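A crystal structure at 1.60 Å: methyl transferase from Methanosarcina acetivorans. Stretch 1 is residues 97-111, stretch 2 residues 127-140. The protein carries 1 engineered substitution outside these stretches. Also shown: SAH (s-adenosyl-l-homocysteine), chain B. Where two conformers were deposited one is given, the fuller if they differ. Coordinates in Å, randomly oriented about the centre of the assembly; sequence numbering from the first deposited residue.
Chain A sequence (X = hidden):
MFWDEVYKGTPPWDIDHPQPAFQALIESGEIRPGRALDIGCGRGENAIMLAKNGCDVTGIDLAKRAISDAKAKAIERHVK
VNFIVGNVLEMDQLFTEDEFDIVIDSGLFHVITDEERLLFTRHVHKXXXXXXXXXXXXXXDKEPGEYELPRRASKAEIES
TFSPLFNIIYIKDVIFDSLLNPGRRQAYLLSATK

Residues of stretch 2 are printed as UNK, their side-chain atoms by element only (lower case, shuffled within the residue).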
# COMPACT_ATOMS: atom_id res chain seq x y z
N GLU A 97 9.48 16.40 -3.26
CA GLU A 97 8.74 16.06 -4.46
C GLU A 97 9.56 15.13 -5.37
O GLU A 97 10.79 15.16 -5.35
CB GLU A 97 8.37 17.34 -5.21
CG GLU A 97 7.43 17.19 -6.40
CD GLU A 97 7.14 18.52 -7.09
OE1 GLU A 97 7.60 19.57 -6.60
OE2 GLU A 97 6.46 18.49 -8.14
N ASP A 98 8.85 14.31 -6.16
CA ASP A 98 9.46 13.55 -7.25
C ASP A 98 10.62 12.69 -6.75
O ASP A 98 11.73 12.73 -7.27
CB ASP A 98 9.93 14.49 -8.37
CG ASP A 98 8.82 15.41 -8.88
OD1 ASP A 98 7.66 14.98 -8.96
OD2 ASP A 98 9.13 16.57 -9.20
N GLU A 99 10.37 11.92 -5.70
CA GLU A 99 11.43 11.14 -5.08
C GLU A 99 11.37 9.65 -5.37
O GLU A 99 12.41 9.01 -5.55
CB GLU A 99 11.42 11.36 -3.56
CG GLU A 99 12.06 12.67 -3.15
CD GLU A 99 13.46 12.81 -3.70
OE1 GLU A 99 13.74 13.83 -4.36
OE2 GLU A 99 14.26 11.88 -3.49
N PHE A 100 10.17 9.07 -5.43
CA PHE A 100 10.03 7.61 -5.47
C PHE A 100 9.68 7.13 -6.88
O PHE A 100 8.81 7.70 -7.54
CB PHE A 100 8.96 7.15 -4.47
CG PHE A 100 9.37 7.34 -3.05
CD1 PHE A 100 8.92 8.42 -2.32
CD2 PHE A 100 10.24 6.44 -2.44
CE1 PHE A 100 9.32 8.61 -0.99
CE2 PHE A 100 10.65 6.63 -1.13
CZ PHE A 100 10.19 7.71 -0.40
N ASP A 101 10.37 6.07 -7.31
CA ASP A 101 10.02 5.37 -8.55
C ASP A 101 8.74 4.53 -8.40
O ASP A 101 8.04 4.29 -9.39
CB ASP A 101 11.17 4.46 -8.96
CG ASP A 101 12.44 5.22 -9.16
OD1 ASP A 101 13.38 5.05 -8.35
OD2 ASP A 101 12.50 6.00 -10.14
N ILE A 102 8.47 4.04 -7.19
CA ILE A 102 7.36 3.13 -6.92
C ILE A 102 6.73 3.55 -5.60
O ILE A 102 7.45 3.82 -4.63
CB ILE A 102 7.83 1.66 -6.80
CG1 ILE A 102 8.51 1.17 -8.07
CG2 ILE A 102 6.68 0.74 -6.36
CD1 ILE A 102 9.76 0.34 -7.76
N VAL A 103 5.40 3.63 -5.57
CA VAL A 103 4.65 3.62 -4.31
C VAL A 103 3.75 2.39 -4.32
O VAL A 103 3.00 2.19 -5.29
CB VAL A 103 3.81 4.89 -4.11
CG1 VAL A 103 2.93 4.75 -2.84
CG2 VAL A 103 4.71 6.14 -4.01
N ILE A 104 3.81 1.58 -3.25
CA ILE A 104 2.89 0.46 -3.08
C ILE A 104 1.95 0.75 -1.92
O ILE A 104 2.31 1.34 -0.90
CB ILE A 104 3.58 -0.91 -2.90
CG1 ILE A 104 4.38 -1.00 -1.60
CG2 ILE A 104 4.43 -1.25 -4.13
CD1 ILE A 104 4.84 -2.44 -1.26
N ASP A 105 0.71 0.29 -2.07
CA ASP A 105 -0.37 0.61 -1.14
C ASP A 105 -1.13 -0.71 -0.96
O ASP A 105 -1.86 -1.12 -1.85
CB ASP A 105 -1.22 1.73 -1.73
CG ASP A 105 -2.47 2.04 -0.94
OD1 ASP A 105 -2.92 3.20 -1.10
OD2 ASP A 105 -3.00 1.20 -0.18
N SER A 106 -0.90 -1.39 0.17
CA SER A 106 -1.49 -2.71 0.43
C SER A 106 -2.50 -2.50 1.55
O SER A 106 -2.17 -2.67 2.73
CB SER A 106 -0.39 -3.75 0.80
OG SER A 106 -0.94 -5.03 1.15
N GLY A 107 -3.72 -2.10 1.19
CA GLY A 107 -4.76 -1.88 2.18
C GLY A 107 -4.82 -0.51 2.84
O GLY A 107 -5.65 -0.33 3.75
N LEU A 108 -3.99 0.45 2.44
CA LEU A 108 -4.10 1.78 3.05
C LEU A 108 -5.25 2.58 2.43
O LEU A 108 -6.11 3.11 3.14
CB LEU A 108 -2.79 2.56 2.93
CG LEU A 108 -2.85 4.02 3.43
CD1 LEU A 108 -3.33 4.09 4.91
CD2 LEU A 108 -1.51 4.77 3.26
N PHE A 109 -5.27 2.68 1.10
CA PHE A 109 -6.38 3.36 0.43
C PHE A 109 -7.70 2.89 0.99
O PHE A 109 -8.61 3.70 1.22
CB PHE A 109 -6.33 3.13 -1.08
CG PHE A 109 -7.54 3.65 -1.80
CD1 PHE A 109 -7.74 5.02 -1.94
CD2 PHE A 109 -8.49 2.78 -2.31
CE1 PHE A 109 -8.87 5.51 -2.60
CE2 PHE A 109 -9.62 3.26 -2.97
CZ PHE A 109 -9.81 4.62 -3.12
N HIS A 110 -7.80 1.59 1.27
CA HIS A 110 -9.01 0.97 1.81
C HIS A 110 -9.48 1.66 3.09
O HIS A 110 -10.69 1.75 3.33
CB HIS A 110 -8.73 -0.52 2.06
CG HIS A 110 -9.82 -1.25 2.78
ND1 HIS A 110 -11.02 -1.56 2.19
CD2 HIS A 110 -9.88 -1.75 4.04
CE1 HIS A 110 -11.78 -2.21 3.06
NE2 HIS A 110 -11.11 -2.34 4.19
N VAL A 111 -8.56 2.17 3.91
CA VAL A 111 -8.96 2.75 5.19
C VAL A 111 -8.99 4.27 5.18
O VAL A 111 -9.54 4.86 6.12
CB VAL A 111 -8.06 2.25 6.35
CG1 VAL A 111 -8.10 0.75 6.44
CG2 VAL A 111 -6.63 2.75 6.19
N UNK A 127 5.01 12.83 -4.10
CA UNK A 127 6.28 12.16 -3.81
C UNK A 127 6.74 11.20 -4.90
O UNK A 127 7.91 10.79 -4.89
c UNK A 127 6.24 11.39 -2.47
c UNK A 127 5.97 12.37 -1.34
c UNK A 127 5.22 10.26 -2.53
N UNK A 128 5.87 10.86 -5.85
CA UNK A 128 6.26 9.99 -6.95
C UNK A 128 7.10 10.74 -7.98
O UNK A 128 6.88 11.92 -8.25
c UNK A 128 3.13 7.80 -7.57
c UNK A 128 5.01 9.44 -7.64
c UNK A 128 5.52 6.97 -7.57
c UNK A 128 4.57 8.08 -7.11
N UNK A 129 8.09 10.05 -8.55
CA UNK A 129 8.85 10.60 -9.65
C UNK A 129 8.00 10.71 -10.90
O UNK A 129 6.98 10.02 -11.06
c UNK A 129 13.57 9.07 -8.58
n UNK A 129 14.71 8.21 -9.04
c UNK A 129 11.27 9.94 -9.08
c UNK A 129 12.44 9.12 -9.60
c UNK A 129 10.06 9.73 -9.97
N UNK A 130 8.53 11.44 -11.85
CA UNK A 130 7.95 11.58 -13.14
C UNK A 130 8.10 10.20 -13.74
O UNK A 130 9.15 9.66 -13.72
c UNK A 130 10.84 13.52 -12.58
o UNK A 130 11.64 14.36 -13.03
c UNK A 130 10.29 12.45 -13.53
c UNK A 130 8.82 12.59 -13.88
o UNK A 130 10.52 13.54 -11.42
N UNK A 131 7.05 9.62 -14.28
CA UNK A 131 7.14 8.26 -14.76
C UNK A 131 6.97 7.22 -13.68
O UNK A 131 7.09 6.02 -13.96
N UNK A 132 6.68 7.66 -12.45
CA UNK A 132 6.63 6.74 -11.33
C UNK A 132 5.34 5.93 -11.30
O UNK A 132 4.29 6.37 -11.79
N UNK A 133 5.44 4.74 -10.72
CA UNK A 133 4.33 3.84 -10.61
C UNK A 133 3.68 3.79 -9.23
O UNK A 133 4.35 3.81 -8.26
c UNK A 133 4.79 2.43 -10.91
n UNK A 133 3.82 1.17 -15.44
c UNK A 133 5.50 2.20 -12.21
c UNK A 133 4.99 1.50 -14.58
c UNK A 133 4.43 1.91 -13.24
N UNK A 134 2.36 3.71 -9.22
CA UNK A 134 1.56 3.51 -8.03
C UNK A 134 0.81 2.20 -8.19
O UNK A 134 0.08 2.02 -9.18
c UNK A 134 -0.41 4.53 -6.67
c UNK A 134 -1.78 4.60 -6.90
c UNK A 134 -0.86 4.28 -4.29
c UNK A 134 0.04 4.38 -5.36
c UNK A 134 -2.67 4.51 -5.86
c UNK A 134 0.57 4.67 -7.83
o UNK A 134 -3.11 4.27 -3.55
c UNK A 134 -2.21 4.35 -4.57
N UNK A 135 1.02 1.28 -7.25
CA UNK A 135 0.33 -0.01 -7.21
C UNK A 135 -0.49 -0.07 -5.92
O UNK A 135 0.06 0.08 -4.82
c UNK A 135 2.29 -1.68 -10.86
c UNK A 135 1.32 -1.17 -7.24
c UNK A 135 2.13 -1.21 -8.50
c UNK A 135 3.47 -0.84 -8.49
c UNK A 135 4.22 -0.90 -9.66
c UNK A 135 3.64 -1.31 -10.85
c UNK A 135 1.56 -1.64 -9.69
N UNK A 136 -1.79 -0.29 -6.06
CA UNK A 136 -2.69 -0.26 -4.92
C UNK A 136 -3.57 -1.50 -4.93
O UNK A 136 -4.13 -1.86 -5.96
c UNK A 136 -6.85 1.44 -5.12
s UNK A 136 -6.07 0.33 -3.94
c UNK A 136 -4.48 1.18 -3.76
c UNK A 136 -3.55 1.01 -4.95
N UNK A 137 -3.67 -2.13 -3.77
CA UNK A 137 -4.46 -3.34 -3.59
C UNK A 137 -5.59 -3.06 -2.62
O UNK A 137 -5.36 -2.55 -1.51
c UNK A 137 -4.61 -6.55 -3.94
c UNK A 137 -4.17 -5.82 -2.70
c UNK A 137 -3.56 -4.47 -3.10
c UNK A 137 -3.09 -6.63 -1.93
N UNK A 138 -6.82 -3.41 -3.01
CA UNK A 138 -7.98 -3.18 -2.16
C UNK A 138 -9.03 -4.25 -2.42
O UNK A 138 -9.00 -4.96 -3.44
s UNK A 138 -9.14 -1.50 -4.09
c UNK A 138 -8.55 -1.77 -2.39
N UNK A 139 -9.95 -4.39 -1.48
CA UNK A 139 -11.07 -5.31 -1.68
C UNK A 139 -11.99 -4.77 -2.77
O UNK A 139 -12.21 -3.56 -2.86
c UNK A 139 -11.84 -5.49 -0.38
c UNK A 139 -10.12 -6.05 2.93
c UNK A 139 -11.04 -6.12 0.71
c UNK A 139 -10.44 -7.35 0.52
c UNK A 139 -9.67 -7.93 1.53
c UNK A 139 -10.87 -5.47 1.93
c UNK A 139 -9.52 -7.29 2.73
N UNK A 140 -12.52 -5.67 -3.60
CA UNK A 140 -13.30 -5.25 -4.76
C UNK A 140 -14.78 -5.14 -4.41
O UNK A 140 -15.32 -5.92 -3.61
c UNK A 140 -13.11 -6.22 -5.93
o UNK A 140 -13.41 -7.56 -5.58
N SAH B . 0.27 -2.63 4.32
CA SAH B . 0.21 -3.47 5.53
CB SAH B . -0.80 -2.90 6.52
CG SAH B . -2.18 -2.65 5.91
SD SAH B . -3.43 -2.16 7.12
C SAH B . -0.14 -4.91 5.21
O SAH B . -0.48 -5.24 4.06
OXT SAH B . -0.10 -5.76 6.11
C5' SAH B . -3.35 -0.37 6.83
C4' SAH B . -2.15 0.30 7.51
O4' SAH B . -2.18 1.69 7.23
C3' SAH B . -2.10 0.14 9.03
O3' SAH B . -0.83 -0.41 9.36
C2' SAH B . -2.30 1.56 9.55
O2' SAH B . -1.61 1.86 10.75
C1' SAH B . -1.78 2.40 8.39
N9 SAH B . -2.33 3.76 8.29
C8 SAH B . -3.65 4.16 8.37
N7 SAH B . -3.70 5.49 8.17
C5 SAH B . -2.44 5.93 7.94
C6 SAH B . -1.91 7.20 7.69
N6 SAH B . -2.70 8.26 7.63
N1 SAH B . -0.56 7.33 7.50
C2 SAH B . 0.27 6.23 7.55
N3 SAH B . -0.24 4.98 7.82
C4 SAH B . -1.58 4.85 8.00
O HOH W 1 -5.41 -0.11 -0.36
O HOH W 2 -11.46 -1.29 -0.57

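Position 127 carries three carbons, one bearing the other two; its CB lies 4.0 Å from F100 CD1, and its backbone O accepts from E99 N (2.8 Å) and F100 N (2.9 Å): V127.

Position 128 has four carbons forked at the second, whose branch point sits 3.7 Å from V103 CG2: L128.

Position 129 has four carbons in a row ending in nitrogen, which lies 3.3 Å from D101 OD2. It is K129; the NZ contact is a salt bridge with weak hydrogen bonds, while K129 N donates firmly to F100 O (2.7 Å, 172°).

Position 130 shows three carbons, the last carrying two oxygens, one 3.2 Å from D98 CB: E130.

Positions 131 and 132 have no side-chain atoms, hence G131 and G132. At phi/psi 82/4, a CB on G131 would jam against the preceding carbonyl; one on G132 would stand 2.7 Å from K129 O, inside the type II turn.

Position 133 again has four carbons in a row and a nitrogen, but its end leads away from stretch 1: K133. Its backbone N donates to D101 O (3.0 Å) and its O accepts from V103 N (2.9 Å).

Position 134 has one carbon, then a six-carbon ring bearing an oxygen 2.7 Å from D105 OD1. This is Y134, whose OH donates to that carboxylate.

Position 135 has the same carbon skeleton without oxygen; a ring atom is 4.2 Å from I102 CG2, which lies at the ring edge. It is F135.

Position 136 is unbranched, two carbons, sulfur, carbon, the terminal carbon 3.5 Å from F109 CD2: M136.

Position 137 has four carbons forked at the second, one 4.1 Å from S106 OG: L137.

Position 138, one carbon and one sulfur, is C138, without a close contact to stretch 1.

Position 139 has one carbon and an oxygen-free six-carbon ring, its edge facing the H110 ring (centroids 5.1 Å, planes 88°): F139.

Position 140, one carbon and one oxygen, is S140, out of reach.

The contact works as a parallel strand pair, axes 5° apart. V103 and D105 each receive and donate through the backbone, D105 N to F135 O (2.8 Å) and L137 N to D105 O (2.8 Å) among these bonds. I102, I104 and F135 share one face; V103, D105, Y134 and M136 share the other. Beside the backbone ladder, water 1 donates to D105 OD2 and L137 O, both at 2.7 Å, bridging the stretches.

Stretch 2 (127-140) VLKEGGKYFMLCFS
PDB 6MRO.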